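Local coordinates for protein activating signal cointegrator 1 complex subunit 2 (Homo sapiens, PDB 6YXQ) that binds polyubiquitin chains and brings its partner ASCC3 and the demethylase ALKBH3 to DNA alkylation damage, and helps rescue stalled ribosomes, at residues Glu57-Arg62 with Asp118-Leu123; Trp72-Pro77 with His124-Leu129; Ser360-Lys365 with Thr396-Gln401. One frame throughout, in Å; residues are numbered along the deposited sequence.

In the fold
This chain is the N-terminal portion of ASCC2, the piece that here binds ASCC3. After the small two-stranded sheet near its N terminus it enters helix 53-75, passes through helices 78-87 and 89-101, and returns along helix 114-135. Interactions 1 and 2 both join helix 53-75 to helix 114-135, each closing a largely helical loop. Their segments alternate along the sequence, so the two contacts cross, with centres about 15 Å apart, beside bound ASCC3. Interaction 3 opens only after both others have closed; it ties the loop after helix 348-359 to the last helix, 394-408, on the opposite side of the chain's centre, about 53 Å between centres from interaction 1.

Interaction 1. Residues Glu57-Arg62 with Asp118-Leu123; sequences EEYLER and DMQKRL
Y59 reaches from helix 53-75 across to helix 114-135 and sets its hydroxyl among M119, Q120 and L123. The two helical segments run roughly parallel, 30° apart, with an axis separation of 11.4 Å, so it takes a long side chain to bridge them. The tyrosine CB leaves to one side of the line between the helices; with CG anti to the backbone N (chi1 156°), the ring then swings across, and OH is the atom that arrives first. Y59 OH lies 3.2 Å from Q120 CG and 3.9 Å from M119 CG, while L123 CD1 is a more distant neighbour at 4.4 Å. The phenol ring and the Q120 amide stand nearly perpendicular, their planes 82° apart. Y59 OH and Q120 OE1 are 3.3 Å apart, and Q120 OE1 is hydrogen-bonded to the hydroxyl of Y44. M119, a selenomethionine in this crystal, leaves its helix toward the other segment and then bends, its side chain also touching T64 and A67 of helix 53-75. E61 points away from this seam, and its carboxylate pairs with R37 of the ASCC3 chain; E57 and R62 form salt bridges with K117 and D32 of that same chain. Chemically, then, the contact is a mixed one, a buried phenol hydroxyl set among aliphatic carbons and an amide whose oxygen Y44 helps to satisfy, while the ionic link between the two helices lies further along, where R122 meets D71.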
loop_
_atom_site.group_PDB
_atom_site.type_symbol
_atom_site.label_atom_id
_atom_site.label_comp_id
_atom_site.label_asym_id
_atom_site.label_seq_id
_atom_site.Cartn_x
_atom_site.Cartn_y
_atom_site.Cartn_z
ATOM N N GLU B 57 19.970 -4.523 6.185
ATOM C CA GLU B 57 19.720 -4.429 7.623
ATOM C C GLU B 57 19.269 -3.028 8.024
ATOM O O GLU B 57 18.510 -2.870 8.991
ATOM C CB GLU B 57 20.962 -4.870 8.415
ATOM C CG GLU B 57 22.160 -3.932 8.448
ATOM C CD GLU B 57 23.195 -4.422 9.445
ATOM O OE1 GLU B 57 23.368 -5.659 9.515
ATOM O OE2 GLU B 57 23.804 -3.605 10.178
ATOM N N GLU B 58 19.720 -2.000 7.293
ATOM C CA GLU B 58 19.151 -0.671 7.493
ATOM C C GLU B 58 17.650 -0.687 7.219
ATOM O O GLU B 58 16.832 -0.219 8.042
ATOM C CB GLU B 58 19.844 0.351 6.594
ATOM C CG GLU B 58 21.373 0.381 6.660
ATOM C CD GLU B 58 21.969 1.597 5.952
ATOM O OE1 GLU B 58 21.206 2.543 5.644
ATOM O OE2 GLU B 58 23.196 1.607 5.697
ATOM N N TYR B 59 17.274 -1.220 6.049
ATOM C CA TYR B 59 15.857 -1.373 5.743
ATOM C C TYR B 59 15.151 -2.174 6.828
ATOM O O TYR B 59 14.032 -1.835 7.221
ATOM C CB TYR B 59 15.657 -2.043 4.381
ATOM C CG TYR B 59 14.314 -2.740 4.289
ATOM C CD1 TYR B 59 13.157 -2.021 4.018
ATOM C CD2 TYR B 59 14.197 -4.113 4.508
ATOM C CE1 TYR B 59 11.920 -2.650 3.954
ATOM C CE2 TYR B 59 12.966 -4.748 4.447
ATOM C CZ TYR B 59 11.832 -4.009 4.171
ATOM O OH TYR B 59 10.607 -4.628 4.108
ATOM N N LEU B 60 15.787 -3.244 7.318
ATOM C CA LEU B 60 15.144 -4.121 8.293
ATOM C C LEU B 60 14.872 -3.390 9.601
ATOM O O LEU B 60 13.793 -3.521 10.184
ATOM C CB LEU B 60 16.007 -5.358 8.540
ATOM C CG LEU B 60 15.897 -6.477 7.506
ATOM C CD1 LEU B 60 16.865 -7.599 7.830
ATOM C CD2 LEU B 60 14.471 -6.993 7.446
ATOM N N GLU B 61 15.848 -2.620 10.081
ATOM C CA GLU B 61 15.659 -1.817 11.286
ATOM C C GLU B 61 14.444 -0.902 11.147
ATOM O O GLU B 61 13.500 -0.943 11.963
ATOM C CB GLU B 61 16.930 -1.006 11.550
ATOM C CG GLU B 61 17.126 -0.562 12.990
ATOM C CD GLU B 61 18.254 0.451 13.141
ATOM O OE1 GLU B 61 19.021 0.350 14.123
ATOM O OE2 GLU B 61 18.373 1.348 12.278
ATOM N N ARG B 62 14.453 -0.073 10.094
ATOM C CA ARG B 62 13.341 0.855 9.881
ATOM C C ARG B 62 12.006 0.110 9.774
ATOM O O ARG B 62 10.998 0.484 10.404
ATOM C CB ARG B 62 13.600 1.681 8.625
ATOM C CG ARG B 62 12.900 3.016 8.612
ATOM C CD ARG B 62 13.480 3.904 7.533
ATOM N NE ARG B 62 13.433 5.315 7.903
ATOM C CZ ARG B 62 14.483 6.007 8.331
ATOM N NH1 ARG B 62 14.360 7.289 8.641
ATOM N NH2 ARG B 62 15.667 5.421 8.433
ATOM N N ASP B 118 9.261 -11.798 4.123
ATOM C CA ASP B 118 8.335 -11.992 5.233
ATOM C C ASP B 118 7.935 -10.658 5.854
ATOM O O ASP B 118 6.752 -10.413 6.127
ATOM C CB ASP B 118 8.980 -12.904 6.277
ATOM C CG ASP B 118 9.184 -14.322 5.766
ATOM O OD1 ASP B 118 8.356 -14.794 4.955
ATOM O OD2 ASP B 118 10.180 -14.963 6.172
HETATM N N MSE B 119 8.908 -9.785 6.070
HETATM C CA MSE B 119 8.666 -8.476 6.637
HETATM C C MSE B 119 7.773 -7.621 5.722
HETATM O O MSE B 119 6.837 -6.952 6.181
HETATM C CB MSE B 119 10.005 -7.792 6.904
HETATM C CG MSE B 119 9.882 -6.427 7.507
HETATM SE SE MSE B 119 8.628 -6.524 8.965
HETATM C CE MSE B 119 9.583 -5.484 10.206
ATOM N N GLN B 120 8.050 -7.669 4.422
ATOM C CA GLN B 120 7.227 -6.940 3.465
ATOM C C GLN B 120 5.783 -7.430 3.493
ATOM O O GLN B 120 4.844 -6.627 3.418
ATOM C CB GLN B 120 7.818 -7.076 2.067
ATOM C CG GLN B 120 8.986 -6.150 1.815
ATOM C CD GLN B 120 8.567 -4.859 1.165
ATOM O OE1 GLN B 120 8.314 -3.859 1.842
ATOM N NE2 GLN B 120 8.486 -4.870 -0.161
ATOM N N LYS B 121 5.586 -8.744 3.605
ATOM C CA LYS B 121 4.236 -9.294 3.723
ATOM C C LYS B 121 3.539 -8.793 4.985
ATOM O O LYS B 121 2.351 -8.425 4.958
ATOM C CB LYS B 121 4.298 -10.823 3.719
ATOM C CG LYS B 121 4.097 -11.450 2.350
ATOM C CD LYS B 121 4.523 -12.908 2.332
ATOM C CE LYS B 121 3.316 -13.834 2.467
ATOM N NZ LYS B 121 2.829 -13.923 3.877
ATOM N N ARG B 122 4.257 -8.814 6.112
ATOM C CA ARG B 122 3.713 -8.277 7.355
ATOM C C ARG B 122 3.219 -6.848 7.155
ATOM O O ARG B 122 2.082 -6.507 7.511
ATOM C CB ARG B 122 4.773 -8.328 8.460
ATOM C CG ARG B 122 4.723 -9.570 9.342
ATOM C CD ARG B 122 4.714 -9.213 10.831
ATOM N NE ARG B 122 5.920 -8.498 11.250
ATOM C CZ ARG B 122 5.993 -7.734 12.336
ATOM N NH1 ARG B 122 7.125 -7.119 12.647
ATOM N NH2 ARG B 122 4.932 -7.581 13.117
ATOM N N LEU B 123 4.074 -6.004 6.566
ATOM C CA LEU B 123 3.724 -4.601 6.360
ATOM C C LEU B 123 2.517 -4.457 5.445
ATOM O O LEU B 123 1.623 -3.644 5.708
ATOM C CB LEU B 123 4.918 -3.843 5.788
ATOM C CG LEU B 123 5.973 -3.439 6.815
ATOM C CD1 LEU B 123 7.173 -2.814 6.129
ATOM C CD2 LEU B 123 5.389 -2.490 7.863
#

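Interaction 2. Residues Trp72-Pro77 with His124-Leu129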
loop_
_atom_site.group_PDB
_atom_site.type_symbol
_atom_site.label_atom_id
_atom_site.label_comp_id
_atom_site.label_asym_id
_atom_site.label_seq_id
_atom_site.Cartn_x
_atom_site.Cartn_y
_atom_site.Cartn_z
ATOM N N TRP B 72 0.742 -2.728 17.107
ATOM C CA TRP B 72 0.173 -2.142 18.320
ATOM C C TRP B 72 -1.035 -1.269 18.002
ATOM O O TRP B 72 -2.033 -1.270 18.739
ATOM C CB TRP B 72 1.247 -1.333 19.040
ATOM C CG TRP B 72 0.720 -0.337 20.002
ATOM C CD1 TRP B 72 0.300 -0.574 21.274
ATOM C CD2 TRP B 72 0.561 1.068 19.780
ATOM N NE1 TRP B 72 -0.113 0.598 21.861
ATOM C CE2 TRP B 72 0.036 1.621 20.963
ATOM C CE3 TRP B 72 0.793 1.909 18.690
ATOM C CZ2 TRP B 72 -0.247 2.978 21.091
ATOM C CZ3 TRP B 72 0.517 3.263 18.822
ATOM C CH2 TRP B 72 0.002 3.781 20.012
ATOM N N LEU B 73 -0.951 -0.507 16.909
ATOM C CA LEU B 73 -2.054 0.343 16.481
ATOM C C LEU B 73 -3.307 -0.472 16.186
ATOM O O LEU B 73 -4.422 -0.057 16.525
ATOM C CB LEU B 73 -1.626 1.128 15.245
ATOM C CG LEU B 73 -2.540 2.253 14.791
ATOM C CD1 LEU B 73 -2.325 3.462 15.676
ATOM C CD2 LEU B 73 -2.256 2.576 13.340
ATOM N N LEU B 74 -3.146 -1.625 15.533
ATOM C CA LEU B 74 -4.290 -2.501 15.306
ATOM C C LEU B 74 -4.791 -3.112 16.609
ATOM O O LEU B 74 -5.990 -3.384 16.744
ATOM C CB LEU B 74 -3.920 -3.596 14.311
ATOM C CG LEU B 74 -3.432 -3.115 12.946
ATOM C CD1 LEU B 74 -2.659 -4.213 12.234
ATOM C CD2 LEU B 74 -4.602 -2.667 12.107
ATOM N N ALA B 75 -3.891 -3.341 17.571
ATOM C CA ALA B 75 -4.319 -3.861 18.868
ATOM C C ALA B 75 -5.184 -2.860 19.624
ATOM O O ALA B 75 -6.101 -3.258 20.350
ATOM C CB ALA B 75 -3.102 -4.243 19.710
ATOM N N LEU B 76 -4.900 -1.566 19.470
ATOM C CA LEU B 76 -5.576 -0.487 20.197
ATOM C C LEU B 76 -7.103 -0.568 20.134
ATOM O O LEU B 76 -7.662 -1.207 19.233
ATOM C CB LEU B 76 -5.118 0.872 19.661
ATOM C CG LEU B 76 -3.729 1.334 20.095
ATOM C CD1 LEU B 76 -3.346 2.602 19.364
ATOM C CD2 LEU B 76 -3.669 1.540 21.590
ATOM N N PRO B 77 -7.806 0.050 21.077
ATOM C CA PRO B 77 -9.272 0.066 21.030
ATOM C C PRO B 77 -9.783 1.138 20.078
ATOM O O PRO B 77 -9.037 1.985 19.587
ATOM C CB PRO B 77 -9.685 0.372 22.477
ATOM C CG PRO B 77 -8.425 0.304 23.286
ATOM C CD PRO B 77 -7.294 0.567 22.354
ATOM N N HIS B 124 2.484 -5.235 4.360
ATOM C CA HIS B 124 1.371 -5.193 3.418
ATOM C C HIS B 124 0.044 -5.461 4.124
ATOM O O HIS B 124 -0.902 -4.657 4.043
ATOM C CB HIS B 124 1.636 -6.216 2.311
ATOM C CG HIS B 124 0.704 -6.129 1.141
ATOM N ND1 HIS B 124 -0.373 -6.975 0.987
ATOM C CD2 HIS B 124 0.710 -5.328 0.048
ATOM C CE1 HIS B 124 -1.000 -6.689 -0.139
ATOM N NE2 HIS B 124 -0.362 -5.695 -0.730
ATOM N N ARG B 125 -0.031 -6.577 4.851
ATOM C CA ARG B 125 -1.274 -6.930 5.532
ATOM C C ARG B 125 -1.656 -5.872 6.559
ATOM O O ARG B 125 -2.822 -5.460 6.648
ATOM C CB ARG B 125 -1.137 -8.298 6.201
ATOM C CG ARG B 125 -2.416 -8.788 6.849
ATOM C CD ARG B 125 -2.355 -10.266 7.208
ATOM N NE ARG B 125 -3.676 -10.759 7.589
ATOM C CZ ARG B 125 -4.042 -11.040 8.835
ATOM N NH1 ARG B 125 -3.179 -10.896 9.832
ATOM N NH2 ARG B 125 -5.271 -11.472 9.083
ATOM N N SER B 126 -0.683 -5.411 7.343
ATOM C CA SER B 126 -1.012 -4.487 8.418
ATOM C C SER B 126 -1.510 -3.157 7.871
ATOM O O SER B 126 -2.465 -2.577 8.407
ATOM C CB SER B 126 0.202 -4.278 9.317
ATOM O OG SER B 126 0.058 -3.077 10.040
ATOM N N VAL B 127 -0.883 -2.662 6.802
ATOM C CA VAL B 127 -1.309 -1.399 6.206
ATOM C C VAL B 127 -2.718 -1.520 5.644
ATOM O O VAL B 127 -3.560 -0.627 5.832
ATOM C CB VAL B 127 -0.311 -0.958 5.126
ATOM C CG1 VAL B 127 -0.921 0.139 4.276
ATOM C CG2 VAL B 127 0.995 -0.508 5.762
ATOM N N PHE B 128 -3.003 -2.621 4.940
ATOM C CA PHE B 128 -4.361 -2.795 4.436
ATOM C C PHE B 128 -5.376 -2.804 5.572
ATOM O O PHE B 128 -6.452 -2.202 5.455
ATOM C CB PHE B 128 -4.480 -4.075 3.620
ATOM C CG PHE B 128 -5.865 -4.328 3.121
ATOM C CD1 PHE B 128 -6.379 -3.583 2.076
ATOM C CD2 PHE B 128 -6.667 -5.292 3.710
ATOM C CE1 PHE B 128 -7.670 -3.806 1.615
ATOM C CE2 PHE B 128 -7.957 -5.519 3.253
ATOM C CZ PHE B 128 -8.458 -4.775 2.206
ATOM N N LEU B 129 -5.054 -3.472 6.686
ATOM C CA LEU B 129 -6.024 -3.549 7.778
ATOM C C LEU B 129 -6.224 -2.193 8.448
ATOM O O LEU B 129 -7.348 -1.843 8.833
ATOM C CB LEU B 129 -5.599 -4.601 8.802
ATOM C CG LEU B 129 -5.484 -6.019 8.247
ATOM C CD1 LEU B 129 -4.403 -6.774 8.975
ATOM C CD2 LEU B 129 -6.810 -6.754 8.328
#
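L74, close to the C-terminal end of helix 53-75, divides its two methyls between S126 and L129 of helix 114-135. L74 CD1 lies 3.7 Å from S126 OG, and L74 CD2 comes within 4.0 Å of L129 CB. The nearest CA atoms across the contact are those of L74 and L129, 7.8 Å apart, and the two leucine side chains cross at about a right angle. The L74 CB already heads for the other helix; with CG beside the backbone N (chi1 -58°), the branch there places CD1 by the serine and CD2 by the leucine. L70, one turn earlier on helix 53-75, also touches S126, so the serine is met by two leucines of the same helix. All three contacting residues are buried, and this is the tight part. Beyond L74 the helix ends and the contact gives out: A75 is exposed, and L76 is the first residue to leave helical angles. L76 CD1 lies 3.5 Å above one face of the W72 ring, toward the rim. On the side toward ASCC3 the small contact is covered by another protein: F166 of the ASCC3 chain packs on L74 and R125, and G168 of that chain lies on L129. No hydrogen bond crosses between the two segments, so here the L74 side chain contributes van der Waals contact, while its backbone is hydrogen-bonded to the ASCC3 chain. Polar ties lie around this apolar centre: L76 O accepts a hydrogen bond from R133 of helix 114-135, and R125 NH2 donates one to the carbonyl oxygen of K169 of ASCC3, so the same few residues join the two helices and meet the partner subunit.

Interaction 3. Residues Ser360-Lys365 with Thr396-Gln401; sequences SLLQEK and TAYILQ
L362, on the loop that follows helix 348-359, pushes its methyls against Y398 and I399 of the last helix. Its CG lies opposite the carbonyl carbon, with chi1 near -62°, and the chain is then extended at chi2, so the branched end is carried out of the loop and against the helix. L362 CD1 comes up to the rim of the tyrosine ring, close to the ring plane, 3.6 Å from Y398 CD2. The other methyl, L362 CD2, is 3.9 Å from that same Y398 CD2 and bridges to the next residue, 4.0 Å from I399 CA and 4.3 Å from I399 CG1. The leucine and tyrosine side chains cross at about a right angle. Y398 places its CG between the backbone N and the carbonyl carbon (chi1 67°), and its ring lies beside I399, whose CG1 is 3.6 Å above one ring face, toward the rim. What presents the leucine is a type I turn from L361 to E364, closed by the E364 N to L361 O hydrogen bond of 3.0 Å; E364 sits at the N-cap position of helix 365-374. L362 also touches A402, a little further along helix 394-408. Around the contact, I399 packs against L355 and F358 of helix 348-359 and V377 and I381 of helix 377-387, and Y398 leans on S359. The loop thus lies against the last helix through L362 and against helix 279-300 through L361 and E364, with S360 and Q363 on its exposed side.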
loop_
_atom_site.group_PDB
_atom_site.type_symbol
_atom_site.label_atom_id
_atom_site.label_comp_id
_atom_site.label_asym_id
_atom_site.label_seq_id
_atom_site.Cartn_x
_atom_site.Cartn_y
_atom_site.Cartn_z
ATOM N N SER B 360 -15.508 11.691 -32.435
ATOM C CA SER B 360 -14.334 12.509 -32.159
ATOM C C SER B 360 -13.024 11.763 -32.368
ATOM O O SER B 360 -11.960 12.395 -32.343
ATOM C CB SER B 360 -14.388 13.072 -30.733
ATOM O OG SER B 360 -14.647 12.068 -29.765
ATOM N N LEU B 361 -13.063 10.445 -32.590
ATOM C CA LEU B 361 -11.831 9.690 -32.788
ATOM C C LEU B 361 -11.887 8.789 -34.016
ATOM O O LEU B 361 -11.070 7.871 -34.135
ATOM C CB LEU B 361 -11.491 8.870 -31.542
ATOM C CG LEU B 361 -12.606 8.149 -30.790
ATOM C CD1 LEU B 361 -13.142 6.947 -31.573
ATOM C CD2 LEU B 361 -12.082 7.704 -29.435
ATOM N N LEU B 362 -12.847 9.015 -34.918
ATOM C CA LEU B 362 -12.825 8.388 -36.244
ATOM C C LEU B 362 -11.444 8.368 -36.896
ATOM O O LEU B 362 -11.082 7.386 -37.549
ATOM C CB LEU B 362 -13.782 9.105 -37.198
ATOM C CG LEU B 362 -15.266 9.113 -36.862
ATOM C CD1 LEU B 362 -16.015 9.978 -37.861
ATOM C CD2 LEU B 362 -15.800 7.699 -36.847
ATOM N N GLN B 363 -10.672 9.449 -36.752
ATOM C CA GLN B 363 -9.392 9.558 -37.444
ATOM C C GLN B 363 -8.266 8.777 -36.771
ATOM O O GLN B 363 -7.200 8.618 -37.379
ATOM C CB GLN B 363 -8.982 11.030 -37.571
ATOM C CG GLN B 363 -9.499 11.716 -38.832
ATOM C CD GLN B 363 -9.166 10.947 -40.103
ATOM O OE1 GLN B 363 -10.055 10.413 -40.766
ATOM N NE2 GLN B 363 -7.883 10.891 -40.449
ATOM N N GLU B 364 -8.473 8.277 -35.552
ATOM C CA GLU B 364 -7.420 7.591 -34.800
ATOM C C GLU B 364 -7.394 6.105 -35.160
ATOM O O GLU B 364 -7.715 5.227 -34.355
ATOM C CB GLU B 364 -7.628 7.794 -33.306
ATOM C CG GLU B 364 -8.136 9.168 -32.927
ATOM C CD GLU B 364 -7.143 10.265 -33.231
ATOM O OE1 GLU B 364 -5.948 9.959 -33.409
ATOM O OE2 GLU B 364 -7.558 11.440 -33.298
ATOM N N LYS B 365 -6.948 5.833 -36.393
ATOM C CA LYS B 365 -7.172 4.517 -36.990
ATOM C C LYS B 365 -6.410 3.414 -36.259
ATOM O O LYS B 365 -6.937 2.310 -36.080
ATOM C CB LYS B 365 -6.798 4.542 -38.470
ATOM C CG LYS B 365 -7.655 5.476 -39.320
ATOM C CD LYS B 365 -7.034 5.694 -40.702
ATOM C CE LYS B 365 -7.140 4.445 -41.581
ATOM N NZ LYS B 365 -6.569 4.656 -42.941
ATOM N N THR B 396 -25.075 5.338 -37.071
ATOM C CA THR B 396 -23.857 4.636 -36.680
ATOM C C THR B 396 -22.988 4.173 -37.840
ATOM O O THR B 396 -21.812 3.865 -37.608
ATOM C CB THR B 396 -24.184 3.420 -35.791
ATOM O OG1 THR B 396 -24.774 2.372 -36.574
ATOM C CG2 THR B 396 -25.132 3.815 -34.663
ATOM N N ALA B 397 -23.507 4.150 -39.071
ATOM C CA ALA B 397 -22.800 3.547 -40.200
ATOM C C ALA B 397 -21.364 4.049 -40.310
ATOM O O ALA B 397 -20.418 3.251 -40.370
ATOM C CB ALA B 397 -23.567 3.822 -41.497
ATOM N N TYR B 398 -21.183 5.374 -40.318
ATOM C CA TYR B 398 -19.846 5.939 -40.490
ATOM C C TYR B 398 -18.867 5.378 -39.467
ATOM O O TYR B 398 -17.741 5.008 -39.823
ATOM C CB TYR B 398 -19.898 7.469 -40.422
ATOM C CG TYR B 398 -20.264 8.063 -39.075
ATOM C CD1 TYR B 398 -21.567 8.027 -38.608
ATOM C CD2 TYR B 398 -19.305 8.686 -38.286
ATOM C CE1 TYR B 398 -21.903 8.572 -37.388
ATOM C CE2 TYR B 398 -19.630 9.238 -37.062
ATOM C CZ TYR B 398 -20.933 9.179 -36.617
ATOM O OH TYR B 398 -21.274 9.735 -35.401
ATOM N N ILE B 399 -19.296 5.256 -38.206
ATOM C CA ILE B 399 -18.418 4.714 -37.169
ATOM C C ILE B 399 -17.896 3.343 -37.581
ATOM O O ILE B 399 -16.685 3.079 -37.550
ATOM C CB ILE B 399 -19.149 4.658 -35.817
ATOM C CG1 ILE B 399 -19.407 6.070 -35.287
ATOM C CG2 ILE B 399 -18.332 3.862 -34.819
ATOM C CD1 ILE B 399 -20.481 6.156 -34.227
ATOM N N LEU B 400 -18.797 2.467 -38.025
ATOM C CA LEU B 400 -18.361 1.143 -38.455
ATOM C C LEU B 400 -17.437 1.244 -39.660
ATOM O O LEU B 400 -16.411 0.550 -39.717
ATOM C CB LEU B 400 -19.567 0.259 -38.766
ATOM C CG LEU B 400 -20.376 -0.172 -37.539
ATOM C CD1 LEU B 400 -21.729 -0.720 -37.953
ATOM C CD2 LEU B 400 -19.604 -1.200 -36.729
ATOM N N GLN B 401 -17.752 2.138 -40.612
ATOM C CA GLN B 401 -16.879 2.244 -41.773
ATOM C C GLN B 401 -15.542 2.852 -41.391
ATOM O O GLN B 401 -14.545 2.628 -42.091
ATOM C CB GLN B 401 -17.534 3.038 -42.909
ATOM C CG GLN B 401 -16.706 2.958 -44.210
ATOM C CD GLN B 401 -17.539 2.783 -45.475
ATOM O OE1 GLN B 401 -17.893 3.759 -46.134
ATOM N NE2 GLN B 401 -17.825 1.530 -45.837
#